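Local coordinates for protein leucyl-trna synthetase (PDB 5FOC) that probably hydrolyses wrongly charged tRNA, serving as the editing domain of the cytosolic malarial enzyme that attaches leucine to its tRNA, at residues 258-263 with 292-297; 135-140 with 267-272; 7-12 with 128-133. The protein carries 2 engineered substitutions. All coordinates share one frame; numbering follows the deposited sequence.

Contact 1 of 3, residues 258-263 with 292-297; sequences VSSDST and NNSESC
The hydroxyl of S294 is gripped from several sides. OG receives the backbone N of S260 at 3.2 Å (N-H...O 159°), lies 2.7 Å from S260 OG, and is also bonded to the carbonyl of G135. V258 CG1 packs against S294 OG. S260 OG occupies the crowded position between N and the carbonyl carbon (chi1 51°), which also brings it to 3.2 Å from S296 CA. Next along the chain, the carboxylate of D261 is held by both oxygens. S296 OG donates to D261 OD1 at 2.7 Å, and C297 N donates to D261 OD2 at 2.9 Å (161°). Each bond uses the syn lone pair, so the two donors sit in the mouth of the carboxylate. S296 OG is bonded to N306 N as well. The two loops are joined by buried hydroxyls, one carboxylate and backbone N-H groups; the two-pronged grip fixes the rotation of the D261 carboxylate and ties the loop before helix 263-274 to the one leading into strand 298-299.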
ATOM      1  N   VAL A 258       0.063  -1.541  10.549  1.00 20.34           N
ATOM      2  CA  VAL A 258       0.014  -0.855  11.824  1.00 19.76           C
ATOM      3  C   VAL A 258       0.022  -1.892  12.907  1.00 19.67           C
ATOM      4  O   VAL A 258      -1.037  -2.271  13.423  1.00 21.42           O
ATOM      5  CB  VAL A 258      -1.197   0.090  12.007  1.00 21.18           C
ATOM      6  CG1 VAL A 258      -1.076   0.926  13.291  1.00 23.97           C
ATOM      7  CG2 VAL A 258      -1.331   0.993  10.824  1.00 21.05           C
ATOM      8  N   SER A 259       1.200  -2.352  13.305  1.00 19.40           N
ATOM      9  CA  SER A 259       1.309  -3.531  14.150  1.00 20.21           C
ATOM     10  C   SER A 259       0.802  -3.345  15.575  1.00 19.80           C
ATOM     11  O   SER A 259       0.408  -4.322  16.228  1.00 26.35           O
ATOM     12  CB  SER A 259       2.699  -4.136  14.124  1.00 17.87           C
ATOM     13  OG  SER A 259       3.626  -3.154  14.555  1.00 20.84           O
ATOM     14  N   SER A 260       0.726  -2.105  16.030  1.00 19.62           N
ATOM     15  CA  SER A 260       0.178  -1.811  17.344  1.00 21.22           C
ATOM     16  C   SER A 260      -1.311  -2.058  17.421  1.00 21.75           C
ATOM     17  O   SER A 260      -1.759  -2.449  18.460  1.00 26.58           O
ATOM     18  CB  SER A 260       0.433  -0.351  17.739  1.00 26.02           C
ATOM     19  OG  SER A 260       0.021   0.546  16.743  1.00 24.37           O
ATOM     20  N   ASP A 261      -2.006  -1.746  16.334  1.00 19.16           N
ATOM     21  CA  ASP A 261      -3.479  -1.634  16.367  1.00 19.59           C
ATOM     22  C   ASP A 261      -4.215  -2.674  15.574  1.00 20.49           C
ATOM     23  O   ASP A 261      -5.505  -2.666  15.575  1.00 23.75           O
ATOM     24  CB  ASP A 261      -3.846  -0.280  15.845  1.00 24.11           C
ATOM     25  CG  ASP A 261      -3.341   0.854  16.752  1.00 22.03           C
ATOM     26  OD1 ASP A 261      -3.220   0.651  17.984  1.00 23.24           O
ATOM     27  OD2 ASP A 261      -3.158   1.966  16.218  1.00 25.10           O
ATOM     28  N   SER A 262      -3.499  -3.594  14.957  1.00 20.27           N
ATOM     29  CA  SER A 262      -4.085  -4.652  14.142  0.50 21.52           C
ATOM     30  C   SER A 262      -3.428  -5.972  14.472  1.00 20.05           C
ATOM     31  O   SER A 262      -2.203  -6.086  14.426  1.00 24.26           O
ATOM     32  CB  SER A 262      -3.940  -4.362  12.665  0.50 23.75           C
ATOM     33  OG  SER A 262      -4.024  -5.542  11.890  0.50 23.63           O
ATOM     34  N   THR A 263      -4.226  -6.976  14.832  1.00 22.22           N
ATOM     35  CA  THR A 263      -3.696  -8.279  15.200  1.00 22.35           C
ATOM     36  C   THR A 263      -3.091  -9.010  14.006  1.00 19.49           C
ATOM     37  O   THR A 263      -2.084  -9.703  14.175  1.00 22.84           O
ATOM     38  CB  THR A 263      -4.744  -9.139  15.911  1.00 23.50           C
ATOM     39  OG1 THR A 263      -5.135  -8.466  17.104  1.00 28.11           O
ATOM     40  CG2 THR A 263      -4.191 -10.485  16.271  1.00 26.09           C
ATOM     41  N   ASN A 292      11.087  -1.482  13.344  1.00 24.64           N
ATOM     42  CA  ASN A 292      10.351  -0.218  13.387  1.00 22.77           C
ATOM     43  C   ASN A 292       9.224  -0.383  14.398  1.00 22.65           C
ATOM     44  O   ASN A 292       8.484  -1.403  14.365  1.00 25.04           O
ATOM     45  CB  ASN A 292       9.706   0.151  12.043  1.00 22.81           C
ATOM     46  CG  ASN A 292      10.685   0.537  10.985  1.00 24.39           C
ATOM     47  OD1 ASN A 292      11.909   0.792  11.296  1.00 25.60           O
ATOM     48  ND2 ASN A 292      10.231   0.647   9.754  1.00 26.26           N
ATOM     49  N   ASN A 293       9.063   0.619  15.249  1.00 21.09           N
ATOM     50  CA  ASN A 293       7.958   0.713  16.222  0.50 18.97           C
ATOM     51  C   ASN A 293       6.737   1.300  15.566  1.00 18.91           C
ATOM     52  O   ASN A 293       6.860   2.238  14.769  1.00 20.94           O
ATOM     53  CB  ASN A 293       8.343   1.658  17.380  0.50 22.14           C
ATOM     54  CG  ASN A 293       7.330   1.646  18.520  0.50 23.21           C
ATOM     55  OD1 ASN A 293       7.325   0.741  19.346  0.50 35.04           O
ATOM     56  ND2 ASN A 293       6.454   2.631  18.546  0.50 26.25           N
ATOM     57  N   SER A 294       5.557   0.770  15.935  1.00 21.51           N
ATOM     58  CA  SER A 294       4.252   1.307  15.537  1.00 19.56           C
ATOM     59  C   SER A 294       3.606   2.017  16.715  1.00 21.36           C
ATOM     60  O   SER A 294       3.352   1.385  17.717  1.00 23.90           O
ATOM     61  CB  SER A 294       3.422   0.132  15.147  1.00 18.72           C
ATOM     62  OG  SER A 294       2.057   0.566  14.897  1.00 20.67           O
ATOM     63  N   GLU A 295       3.404   3.330  16.617  1.00 21.15           N
ATOM     64  CA  GLU A 295       2.843   4.098  17.695  1.00 21.52           C
ATOM     65  C   GLU A 295       1.332   3.754  17.725  1.00 24.18           C
ATOM     66  O   GLU A 295       0.680   3.963  16.747  1.00 22.32           O
ATOM     67  CB  GLU A 295       3.005   5.584  17.456  1.00 25.05           C
ATOM     68  CG  GLU A 295       2.561   6.451  18.613  1.00 30.05           C
ATOM     69  CD  GLU A 295       3.522   6.435  19.776  1.00 31.88           C
ATOM     70  OE1 GLU A 295       4.771   6.501  19.545  1.00 37.29           O
ATOM     71  OE2 GLU A 295       3.014   6.340  20.921  1.00 40.57           O
ATOM     72  N   SER A 296       0.872   3.227  18.841  1.00 24.06           N
ATOM     73  CA  SER A 296      -0.559   2.822  18.979  1.00 21.81           C
ATOM     74  C   SER A 296      -1.435   4.067  18.960  1.00 22.45           C
ATOM     75  O   SER A 296      -1.174   5.072  19.659  1.00 24.17           O
ATOM     76  CB  SER A 296      -0.753   2.048  20.265  1.00 20.73           C
ATOM     77  OG  SER A 296      -2.077   1.504  20.313  1.00 24.50           O
ATOM     78  N   CYS A 297      -2.464   4.012  18.115  1.00 21.19           N
ATOM     79  CA  CYS A 297      -3.399   5.120  17.904  1.00 19.19           C
ATOM     80  C   CYS A 297      -4.726   4.968  18.675  1.00 18.65           C
ATOM     81  O   CYS A 297      -5.425   5.950  18.797  1.00 22.27           O
ATOM     82  CB  CYS A 297      -3.722   5.287  16.402  1.00 19.84           C
ATOM     83  SG  CYS A 297      -2.217   5.696  15.460  1.00 22.92           S
TER

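Contact 2 of 3, residues 135-140 with 267-272; sequences GQNYTF and ACLEDI
Strand 138-140, which carries Y138 and F140, runs nearly perpendicular to helix 267-272 with its L269 and C268: the two axes pass 11.2 Å apart, with 100° between their directions. That spacing is filled by side chains. L269 stands with CG anti to its backbone N (chi1 180°) and splits its methyls between two partners. CD1 comes to 3.7 Å from CE2 of Y138, the leucine crossing the tyrosine side chain at about a right angle and meeting the ring obliquely. CD2 meets the amide of N137 tip to tip, 3.5 Å from ND2, and also lies near the same tyrosine CE2. N137 ND2 finds its polar partner in S259 OG.

Two residues up the strand, F140 takes C268. The thiol SG approaches CE1 of the phenylalanine at 3.5 Å and lies 4.2 Å from the ring centroid, 41° off the normal: an oblique sulfur-aromatic contact. C268 CB backs it up at CZ, 3.8 Å away, while L269 N lies near the ring plane at the edge, beyond CZ. Q136, just before the strand, bonds through NE2 to Y138 O within its own segment.

All the touching residues are buried. Y138 OH is hydrogen-bonded to Q289 O and N292 N. The strand itself is flanked by strand 254-257, with which it pairs antiparallel, and by strand 238-242, parallel to it, so helix 263-274 packs through C268 and L269 on one side of the large mixed sheet of the editing domain.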
ATOM      1  N   GLY A 135       0.346   5.460  13.005  1.00 21.75           N
ATOM      2  CA  GLY A 135       1.133   4.345  13.522  1.00 20.02           C
ATOM      3  C   GLY A 135       1.752   3.413  12.510  1.00 19.52           C
ATOM      4  O   GLY A 135       2.266   2.387  12.894  1.00 21.58           O
ATOM      5  N   GLN A 136       1.625   3.704  11.217  1.00 19.57           N
ATOM      6  CA  GLN A 136       2.093   2.801  10.188  1.00 19.14           C
ATOM      7  C   GLN A 136       3.623   2.605  10.323  1.00 18.66           C
ATOM      8  O   GLN A 136       4.319   3.619  10.364  1.00 19.93           O
ATOM      9  CB  GLN A 136       1.775   3.324   8.793  1.00 20.94           C
ATOM     10  CG  GLN A 136       2.069   2.309   7.722  1.00 20.36           C
ATOM     11  CD  GLN A 136       1.773   2.745   6.320  1.00 19.33           C
ATOM     12  OE1 GLN A 136       1.146   3.775   6.104  1.00 20.46           O
ATOM     13  NE2 GLN A 136       2.307   2.012   5.338  1.00 19.53           N
ATOM     14  N   ASN A 137       4.043   1.370  10.425  1.00 18.71           N
ATOM     15  CA  ASN A 137       5.523   1.057  10.515  1.00 18.51           C
ATOM     16  C   ASN A 137       6.103   0.337   9.324  1.00 19.89           C
ATOM     17  O   ASN A 137       7.337   0.340   9.105  1.00 22.36           O
ATOM     18  CB  ASN A 137       5.878   0.429  11.870  1.00 20.35           C
ATOM     19  CG  ASN A 137       5.122  -0.828  12.211  1.00 19.90           C
ATOM     20  OD1 ASN A 137       3.966  -1.022  11.735  1.00 22.18           O
ATOM     21  ND2 ASN A 137       5.671  -1.650  13.085  1.00 21.05           N
ATOM     22  N   TYR A 138       5.274  -0.291   8.492  1.00 19.43           N
ATOM     23  CA  TYR A 138       5.653  -0.985   7.305  1.00 19.33           C
ATOM     24  C   TYR A 138       4.539  -0.871   6.265  1.00 16.19           C
ATOM     25  O   TYR A 138       3.479  -0.264   6.566  1.00 19.81           O
ATOM     26  CB  TYR A 138       5.980  -2.469   7.564  1.00 18.91           C
ATOM     27  CG  TYR A 138       7.168  -2.620   8.444  1.00 17.97           C
ATOM     28  CD1 TYR A 138       8.414  -2.550   7.871  1.00 19.93           C
ATOM     29  CD2 TYR A 138       7.071  -2.752   9.812  1.00 19.25           C
ATOM     30  CE1 TYR A 138       9.541  -2.656   8.663  1.00 19.37           C
ATOM     31  CE2 TYR A 138       8.196  -2.892  10.620  1.00 18.82           C
ATOM     32  CZ  TYR A 138       9.451  -2.792  10.015  1.00 21.11           C
ATOM     33  OH  TYR A 138      10.590  -2.875  10.856  1.00 23.10           O
ATOM     34  N   THR A 139       4.835  -1.346   5.077  1.00 16.96           N
ATOM     35  CA  THR A 139       3.850  -1.474   4.005  1.00 18.30           C
ATOM     36  C   THR A 139       3.850  -2.924   3.570  1.00 19.74           C
ATOM     37  O   THR A 139       4.855  -3.501   3.255  1.00 19.92           O
ATOM     38  CB  THR A 139       4.235  -0.538   2.823  1.00 19.33           C
ATOM     39  OG1 THR A 139       4.157   0.821   3.255  1.00 18.95           O
ATOM     40  CG2 THR A 139       3.368  -0.812   1.598  1.00 18.66           C
ATOM     41  N   PHE A 140       2.684  -3.563   3.555  1.00 19.46           N
ATOM     42  CA  PHE A 140       2.608  -4.941   3.141  1.00 18.86           C
ATOM     43  C   PHE A 140       2.110  -5.115   1.701  1.00 18.27           C
ATOM     44  O   PHE A 140       1.234  -4.348   1.225  1.00 20.50           O
ATOM     45  CB  PHE A 140       1.642  -5.766   3.998  1.00 19.20           C
ATOM     46  CG  PHE A 140       2.042  -5.997   5.416  1.00 19.61           C
ATOM     47  CD1 PHE A 140       3.237  -6.657   5.747  1.00 19.96           C
ATOM     48  CD2 PHE A 140       1.150  -5.681   6.449  1.00 19.65           C
ATOM     49  CE1 PHE A 140       3.529  -6.947   7.098  1.00 20.44           C
ATOM     50  CE2 PHE A 140       1.434  -5.967   7.760  1.00 19.98           C
ATOM     51  CZ  PHE A 140       2.647  -6.582   8.094  1.00 21.31           C
ATOM     52  N   ALA A 267       0.734 -10.026  13.863  1.00 23.21           N
ATOM     53  CA  ALA A 267       1.058 -11.424  13.619  1.00 21.26           C
ATOM     54  C   ALA A 267       2.095 -11.593  12.521  1.00 21.41           C
ATOM     55  O   ALA A 267       3.034 -12.385  12.661  1.00 24.32           O
ATOM     56  CB  ALA A 267      -0.192 -12.201  13.246  1.00 22.03           C
ATOM     57  N   CYS A 268       1.916 -10.859  11.441  1.00 21.07           N
ATOM     58  CA  CYS A 268       2.769 -10.995  10.259  1.00 19.61           C
ATOM     59  C   CYS A 268       4.187 -10.456  10.573  1.00 20.37           C
ATOM     60  O   CYS A 268       5.209 -11.100  10.248  1.00 24.55           O
ATOM     61  CB  CYS A 268       2.169 -10.268   9.075  1.00 23.25           C
ATOM     62  SG  CYS A 268       3.118 -10.372   7.569  1.00 24.37           S
ATOM     63  N   LEU A 269       4.211  -9.289  11.203  1.00 20.80           N
ATOM     64  CA  LEU A 269       5.486  -8.700  11.605  1.00 21.57           C
ATOM     65  C   LEU A 269       6.223  -9.619  12.590  1.00 22.64           C
ATOM     66  O   LEU A 269       7.444  -9.839  12.440  1.00 23.80           O
ATOM     67  CB  LEU A 269       5.283  -7.272  12.139  1.00 20.13           C
ATOM     68  CG  LEU A 269       6.563  -6.538  12.604  1.00 20.08           C
ATOM     69  CD1 LEU A 269       7.654  -6.493  11.513  1.00 23.06           C
ATOM     70  CD2 LEU A 269       6.173  -5.138  13.100  1.00 24.48           C
ATOM     71  N   GLU A 270       5.515 -10.189  13.551  1.00 24.48           N
ATOM     72  CA  GLU A 270       6.080 -11.145  14.497  1.00 25.42           C
ATOM     73  C   GLU A 270       6.650 -12.401  13.813  1.00 21.60           C
ATOM     74  O   GLU A 270       7.699 -12.861  14.198  1.00 29.43           O
ATOM     75  CB  GLU A 270       5.047 -11.494  15.575  1.00 30.74           C
ATOM     76  CG  GLU A 270       5.458 -12.551  16.588  1.00 36.54           C
ATOM     77  CD  GLU A 270       6.448 -12.093  17.646  1.00 43.46           C
ATOM     78  OE1 GLU A 270       6.953 -10.947  17.596  1.00 45.25           O
ATOM     79  OE2 GLU A 270       6.726 -12.920  18.549  1.00 56.41           O
ATOM     80  N   ASP A 271       5.974 -12.931  12.781  1.00 25.68           N
ATOM     81  CA  ASP A 271       6.470 -14.106  12.038  1.00 24.70           C
ATOM     82  C   ASP A 271       7.739 -13.741  11.278  1.00 23.55           C
ATOM     83  O   ASP A 271       8.710 -14.501  11.243  1.00 27.56           O
ATOM     84  CB  ASP A 271       5.403 -14.650  11.066  1.00 25.43           C
ATOM     85  CG  ASP A 271       4.396 -15.563  11.737  1.00 27.71           C
ATOM     86  OD1 ASP A 271       4.549 -15.958  12.892  1.00 33.02           O
ATOM     87  OD2 ASP A 271       3.359 -15.850  11.107  1.00 31.50           O
ATOM     88  N   ILE A 272       7.747 -12.553  10.680  1.00 23.41           N
ATOM     89  CA  ILE A 272       8.942 -12.083   9.967  1.00 20.98           C
ATOM     90  C   ILE A 272      10.130 -11.960  10.891  1.00 22.43           C
ATOM     91  O   ILE A 272      11.249 -12.418  10.572  1.00 28.46           O
ATOM     92  CB  ILE A 272       8.653 -10.771   9.208  1.00 21.90           C
ATOM     93  CG1 ILE A 272       7.661 -11.060   8.068  1.00 22.30           C
ATOM     94  CG2 ILE A 272       9.913 -10.173   8.599  1.00 21.38           C
ATOM     95  CD1 ILE A 272       7.085  -9.847   7.400  1.00 23.12           C
TER

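Contact 3 of 3, residues 7-12 with 128-133; sequences EYTLIK and LKPETA
The aromatic ring of Y8 meets L128 obliquely: methyl CD2 of the leucine lies 3.6 Å from ring atom CD2 and 3.9 Å from CE2. The same methyl presses against the backbone, 3.3 Å from E7 O. The other ring, the pyrrolidine of P130, offers CB and CG to T9, whose side chain crosses it at about a right angle; T9 OG1 reaches P130 CG at 3.6 Å, and T9 CG2 stays near P130 CB. Farther along the strand, CD1 of I11 stands anti to CA (chi2 175°), which places it 3.8 Å from CB of A133. Contacts thus follow at T9 and I11, alternate residues that turn the same side of strand 7-15 toward the loop. The sequence from T127 through LKPET resembles the threonine-rich segment of leucyl-tRNA synthetase editing domains, which in relatives lines the editing pocket. Here it leaves strand 120-127, the antiparallel neighbour of strand 7-15, and tightens into a 3-10 turn. K129 O holds that turn by accepting twice from T132, from OG1 at 2.7 Å in the carbonyl plane (158° at the oxygen) and from N at 3.0 Å. Helix 352-365 covers P130 with K360 and I363, and R356 of the same helix forms a salt bridge with E131.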
ATOM      1  N   GLU A   7     -16.517   0.610   1.549  1.00 31.31           N
ATOM      2  CA  GLU A   7     -15.742   1.793   1.241  1.00 27.98           C
ATOM      3  C   GLU A   7     -14.361   1.589   1.915  1.00 28.92           C
ATOM      4  O   GLU A   7     -14.281   1.171   3.067  1.00 33.18           O
ATOM      5  CB  GLU A   7     -16.420   3.061   1.745  1.00 31.93           C
ATOM      6  CG  GLU A   7     -15.595   4.308   1.502  1.00 32.53           C
ATOM      7  CD  GLU A   7     -16.340   5.594   1.757  1.00 32.89           C
ATOM      8  OE1 GLU A   7     -17.131   5.991   0.881  1.00 48.25           O
ATOM      9  OE2 GLU A   7     -16.136   6.220   2.840  1.00 37.42           O
ATOM     10  N   TYR A   8     -13.307   1.820   1.146  1.00 23.98           N
ATOM     11  CA  TYR A   8     -11.919   1.756   1.634  1.00 21.40           C
ATOM     12  C   TYR A   8     -11.356   3.156   1.576  1.00 22.52           C
ATOM     13  O   TYR A   8     -11.786   3.975   0.743  1.00 26.39           O
ATOM     14  CB  TYR A   8     -11.081   0.831   0.752  1.00 24.93           C
ATOM     15  CG  TYR A   8     -11.536  -0.607   0.753  1.00 22.41           C
ATOM     16  CD1 TYR A   8     -12.604  -1.017  -0.085  1.00 26.57           C
ATOM     17  CD2 TYR A   8     -11.048  -1.521   1.659  1.00 23.35           C
ATOM     18  CE1 TYR A   8     -13.039  -2.330  -0.060  1.00 27.76           C
ATOM     19  CE2 TYR A   8     -11.457  -2.837   1.687  1.00 22.61           C
ATOM     20  CZ  TYR A   8     -12.508  -3.219   0.835  1.00 26.68           C
ATOM     21  OH  TYR A   8     -12.877  -4.520   0.888  1.00 30.74           O
ATOM     22  N   THR A   9     -10.319   3.414   2.396  1.00 22.22           N
ATOM     23  CA  THR A   9      -9.552   4.640   2.273  1.00 20.93           C
ATOM     24  C   THR A   9      -8.210   4.208   1.680  1.00 19.40           C
ATOM     25  O   THR A   9      -7.617   3.273   2.161  1.00 22.19           O
ATOM     26  CB  THR A   9      -9.338   5.357   3.605  1.00 20.97           C
ATOM     27  OG1 THR A   9     -10.586   5.638   4.211  1.00 23.76           O
ATOM     28  CG2 THR A   9      -8.614   6.679   3.375  1.00 24.23           C
ATOM     29  N   LEU A  10      -7.909   4.744   0.528  1.00 20.88           N
ATOM     30  CA  LEU A  10      -6.583   4.564  -0.081  1.00 19.40           C
ATOM     31  C   LEU A  10      -5.661   5.684   0.380  1.00 22.71           C
ATOM     32  O   LEU A  10      -6.004   6.852   0.339  1.00 26.76           O
ATOM     33  CB  LEU A  10      -6.658   4.542  -1.610  1.00 21.46           C
ATOM     34  CG  LEU A  10      -7.696   3.614  -2.244  1.00 21.79           C
ATOM     35  CD1 LEU A  10      -7.539   3.643  -3.752  1.00 21.22           C
ATOM     36  CD2 LEU A  10      -7.617   2.217  -1.673  1.00 23.40           C
ATOM     37  N   ILE A  11      -4.484   5.281   0.850  1.00 19.81           N
ATOM     38  CA  ILE A  11      -3.459   6.217   1.325  1.00 20.78           C
ATOM     39  C   ILE A  11      -2.328   6.185   0.313  1.00 17.85           C
ATOM     40  O   ILE A  11      -1.931   5.125  -0.140  1.00 20.57           O
ATOM     41  CB  ILE A  11      -3.000   5.818   2.738  1.00 20.82           C
ATOM     42  CG1 ILE A  11      -4.207   5.919   3.722  1.00 25.69           C
ATOM     43  CG2 ILE A  11      -1.850   6.696   3.230  1.00 22.67           C
ATOM     44  CD1 ILE A  11      -3.934   5.441   5.123  1.00 29.11           C
ATOM     45  N   LYS A  12      -1.837   7.399  -0.016  1.00 19.21           N
ATOM     46  CA  LYS A  12      -0.669   7.537  -0.905  1.00 18.17           C
ATOM     47  C   LYS A  12       0.592   7.135  -0.167  1.00 17.20           C
ATOM     48  O   LYS A  12       0.935   7.753   0.805  1.00 20.47           O
ATOM     49  CB  LYS A  12      -0.561   8.938  -1.434  1.00 18.19           C
ATOM     50  CG  LYS A  12      -1.643   9.272  -2.453  1.00 19.82           C
ATOM     51  CD  LYS A  12      -1.681  10.725  -2.786  1.00 19.56           C
ATOM     52  CE  LYS A  12      -2.736  11.128  -3.784  1.00 23.18           C
ATOM     53  NZ  LYS A  12      -2.713  12.590  -3.928  1.00 26.58           N
ATOM     54  N   LEU A 128      -9.302  -0.039   6.129  1.00 21.93           N
ATOM     55  CA  LEU A 128     -10.584   0.260   6.756  1.00 20.96           C
ATOM     56  C   LEU A 128     -10.459   1.003   8.050  1.00 23.00           C
ATOM     57  O   LEU A 128     -11.433   1.378   8.661  1.00 24.75           O
ATOM     58  CB  LEU A 128     -11.355  -1.042   6.993  1.00 23.02           C
ATOM     59  CG  LEU A 128     -11.675  -1.819   5.714  1.00 25.57           C
ATOM     60  CD1 LEU A 128     -12.147  -3.220   6.033  1.00 28.12           C
ATOM     61  CD2 LEU A 128     -12.650  -1.024   4.879  1.00 24.35           C
ATOM     62  N   LYS A 129      -9.201   1.316   8.469  1.00 22.69           N
ATOM     63  CA  LYS A 129      -8.982   1.996   9.691  1.00 19.64           C
ATOM     64  C   LYS A 129      -8.032   3.187   9.450  1.00 18.80           C
ATOM     65  O   LYS A 129      -6.882   3.191   9.970  1.00 21.90           O
ATOM     66  CB  LYS A 129      -8.372   1.060  10.733  1.00 23.42           C
ATOM     67  CG  LYS A 129      -8.975  -0.285  11.031  1.00 26.85           C
ATOM     68  CD  LYS A 129      -8.167  -0.876  12.203  1.00 31.82           C
ATOM     69  CE  LYS A 129      -8.295  -2.372  12.364  1.00 33.87           C
ATOM     70  NZ  LYS A 129      -7.667  -2.885  13.618  1.00 32.24           N
ATOM     71  N   PRO A 130      -8.462   4.184   8.664  1.00 19.32           N
ATOM     72  CA  PRO A 130      -7.565   5.330   8.347  1.00 19.96           C
ATOM     73  C   PRO A 130      -7.061   6.093   9.541  1.00 19.99           C
ATOM     74  O   PRO A 130      -5.943   6.648   9.448  1.00 23.04           O
ATOM     75  CB  PRO A 130      -8.390   6.243   7.450  1.00 19.95           C
ATOM     76  CG  PRO A 130      -9.844   5.811   7.742  1.00 20.43           C
ATOM     77  CD  PRO A 130      -9.794   4.351   8.039  1.00 20.35           C
ATOM     78  N   GLU A 131      -7.786   6.091  10.647  1.00 22.59           N
ATOM     79  CA  GLU A 131      -7.413   6.766  11.891  1.00 19.13           C
ATOM     80  C   GLU A 131      -6.107   6.209  12.516  1.00 19.18           C
ATOM     81  O   GLU A 131      -5.606   6.788  13.479  1.00 24.33           O
ATOM     82  CB  GLU A 131      -8.576   6.756  12.916  1.00 19.70           C
ATOM     83  CG  GLU A 131      -8.936   5.394  13.510  1.00 21.08           C
ATOM     84  CD  GLU A 131      -9.692   4.418  12.576  1.00 22.09           C
ATOM     85  OE1 GLU A 131     -10.097   4.791  11.439  1.00 23.61           O
ATOM     86  OE2 GLU A 131      -9.875   3.248  13.001  1.00 28.05           O
ATOM     87  N   THR A 132      -5.692   5.031  12.077  1.00 18.74           N
ATOM     88  CA  THR A 132      -4.473   4.369  12.562  1.00 19.24           C
ATOM     89  C   THR A 132      -3.262   4.705  11.693  1.00 21.04           C
ATOM     90  O   THR A 132      -2.189   4.225  12.029  1.00 22.03           O
ATOM     91  CB  THR A 132      -4.664   2.814  12.606  1.00 20.51           C
ATOM     92  OG1 THR A 132      -4.733   2.252  11.281  1.00 22.54           O
ATOM     93  CG2 THR A 132      -5.968   2.433  13.448  1.00 22.35           C
ATOM     94  N   ALA A 133      -3.408   5.499  10.648  1.00 20.31           N
ATOM     95  CA  ALA A 133      -2.311   5.713   9.688  1.00 18.50           C
ATOM     96  C   ALA A 133      -1.071   6.320  10.361  1.00 17.98           C
ATOM     97  O   ALA A 133       0.096   6.085   9.884  1.00 19.61           O
ATOM     98  CB  ALA A 133      -2.744   6.584   8.548  1.00 22.10           C
TER

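Within the editing domain, contacts 2 and 3 reach the same large mixed sheet, while contact 1 joins two loops beside it. Contact 3 closes first along the chain; its second segment runs on into 135-140, the first segment of contact 2, and the segments of contacts 1 and 2 alternate. Contacts 1 and 2, whose centres lie about 8 Å apart, touch directly, S259 OG packing on L269 CD2; contact 3 lies about 14 Å from contact 1 and 16 Å from contact 2. C297 SG and V258 CG2 pack on T132 O, joining contacts 1 and 3. The loop before helix 263-274 is set against the probable threonine-rich segment, consistent with the editing pocket of relatives.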